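Local coordinates for organic hydroperoxide resistance protein (Deinococcus radiodurans, PDB 1USP) that probably detoxifies organic hydroperoxides, as a thiol-dependent peroxidase of the OsmC/Ohr family whose members reduce them to alcohols, at residues A[29-34]-A[40-45]. Numbering follows the deposited sequence.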
loop_
_atom_site.group_PDB
_atom_site.type_symbol
_atom_site.label_atom_id
_atom_site.label_comp_id
_atom_site.label_asym_id
_atom_site.label_seq_id
_atom_site.Cartn_x
_atom_site.Cartn_y
_atom_site.Cartn_z
ATOM N N ASP A 29 -9.706 -0.243 10.834
ATOM C CA ASP A 29 -11.026 -0.385 10.285
ATOM C C ASP A 29 -10.956 0.071 8.856
ATOM O O ASP A 29 -10.089 0.891 8.507
ATOM C CB ASP A 29 -11.992 0.499 11.067
ATOM C CG ASP A 29 -12.158 0.043 12.499
ATOM O OD1 ASP A 29 -12.505 -1.134 12.713
ATOM O OD2 ASP A 29 -11.957 0.786 13.470
ATOM N N LEU A 30 -11.859 -0.461 8.035
ATOM C CA LEU A 30 -11.981 -0.076 6.627
ATOM C C LEU A 30 -13.347 0.520 6.398
ATOM O O LEU A 30 -14.341 0.007 6.931
ATOM C CB LEU A 30 -11.832 -1.291 5.721
ATOM C CG LEU A 30 -10.496 -2.004 5.817
ATOM C CD1 LEU A 30 -10.647 -3.417 5.302
ATOM C CD2 LEU A 30 -9.433 -1.228 5.030
ATOM N N SER A 31 -13.388 1.607 5.634
ATOM C CA SER A 31 -14.642 2.204 5.204
ATOM C C SER A 31 -14.534 2.558 3.738
ATOM O O SER A 31 -13.465 2.985 3.261
ATOM C CB SER A 31 -14.969 3.483 6.008
ATOM O OG SER A 31 -15.063 3.242 7.398
ATOM N N VAL A 32 -15.640 2.393 3.014
ATOM C CA VAL A 32 -15.698 2.827 1.628
ATOM C C VAL A 32 -16.025 4.314 1.605
ATOM O O VAL A 32 -16.998 4.747 2.245
ATOM C CB VAL A 32 -16.727 2.030 0.802
ATOM C CG1 VAL A 32 -16.741 2.529 -0.640
ATOM C CG2 VAL A 32 -16.412 0.541 0.845
ATOM N N PRO A 33 -15.202 5.113 0.924
ATOM C CA PRO A 33 -15.436 6.560 0.855
ATOM C C PRO A 33 -16.766 6.958 0.210
ATOM O O PRO A 33 -17.259 6.301 -0.714
ATOM C CB PRO A 33 -14.249 7.080 0.048
ATOM C CG PRO A 33 -13.190 6.016 0.200
ATOM C CD PRO A 33 -13.949 4.728 0.250
ATOM N N ALA A 34 -17.344 8.032 0.737
ATOM C CA ALA A 34 -18.593 8.596 0.234
ATOM C C ALA A 34 -18.520 8.897 -1.260
ATOM O O ALA A 34 -19.520 8.800 -1.961
ATOM C CB ALA A 34 -18.936 9.850 1.009
ATOM N N GLY A 40 -18.687 6.696 4.062
ATOM C CA GLY A 40 -17.740 7.727 4.470
ATOM C C GLY A 40 -17.361 7.644 5.939
ATOM O O GLY A 40 -17.104 8.661 6.575
ATOM N N GLY A 41 -17.331 6.426 6.473
ATOM C CA GLY A 41 -16.972 6.183 7.854
ATOM C C GLY A 41 -15.495 6.424 8.125
ATOM O O GLY A 41 -14.735 6.723 7.201
ATOM N N PRO A 42 -15.091 6.274 9.379
ATOM C CA PRO A 42 -13.731 6.618 9.836
ATOM C C PRO A 42 -12.636 5.612 9.463
ATOM O O PRO A 42 -11.458 5.886 9.716
ATOM C CB PRO A 42 -13.882 6.650 11.367
ATOM C CG PRO A 42 -14.991 5.612 11.649
ATOM C CD PRO A 42 -15.932 5.743 10.479
ATOM N N GLY A 43 -13.013 4.446 8.943
ATOM C CA GLY A 43 -12.048 3.472 8.461
ATOM C C GLY A 43 -11.304 3.966 7.229
ATOM O O GLY A 43 -11.779 4.869 6.524
ATOM N N THR A 44 -10.125 3.390 7.001
ATOM C CA THR A 44 -9.260 3.720 5.872
ATOM C C THR A 44 -9.686 2.895 4.667
ATOM O O THR A 44 -10.751 2.260 4.672
ATOM C CB THR A 44 -7.748 3.523 6.279
ATOM O OG1 THR A 44 -6.877 3.965 5.237
ATOM C CG2 THR A 44 -7.392 2.062 6.452
ATOM N N ASN A 45 -8.898 2.952 3.598
ATOM C CA ASN A 45 -9.207 2.238 2.373
ATOM C C ASN A 45 -7.887 1.890 1.659
ATOM O O ASN A 45 -6.828 2.414 2.034
ATOM C CB ASN A 45 -10.121 3.118 1.513
ATOM C CG ASN A 45 -9.486 4.450 1.180
ATOM O OD1 ASN A 45 -8.539 4.503 0.405
ATOM N ND2 ASN A 45 -9.995 5.530 1.765
HETATM O O HOH W 1 -12.116 5.217 3.747
#
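Ser31 and Gly43 meet where the loop after strand 27-29 doubles back on itself: Gly43 N donates to Ser31 OG over 2.8 Å, a short bond but a bent one, with 130° at the hydrogen. The hydroxyl reaches this N-H because OG stands anti to its own carbonyl carbon (chi1 -59°) on a CB directed at segment 40-45. Two backbone bonds follow beside it. Thr44 N gives to Asp29 O at 2.9 Å, the donor tilted 33° from the carbonyl plane, and Ser31 N gives to Thr44 O at 2.9 Å, straighter and in the carbonyl plane of Thr44. Together they make a single beta bridge between Leu30 and Thr44. Gly43, with no side chain, lays its CA 3.2 Å from Asp29 O. Farther along, Gly40 N closes the loop on Val32 O at 3.2 Å.

A water joins three groups, donating to Ser31 O and Gly43 O and accepting from Asn45 ND2, while Pro33 CG packs 3.6 Å from that same nitrogen. Apolar contact is slight: Leu30 CD2 and Thr44 CG2 approach to 4.1 Å.

Outward, Asn45 is the N-cap of helix 46-68, its OD1 accepting from Gln48 N, and Thr44 OG1 bonds Gln48 OE1. An aromatic side chain of the other subunit also bonds Asn45 ND2. Backbone groups, one serine hydroxyl and a shared water thus hold the two arms of the loop together, and Asn45 and Thr44 carry the connection to the start of helix 46-68, beside the other subunit.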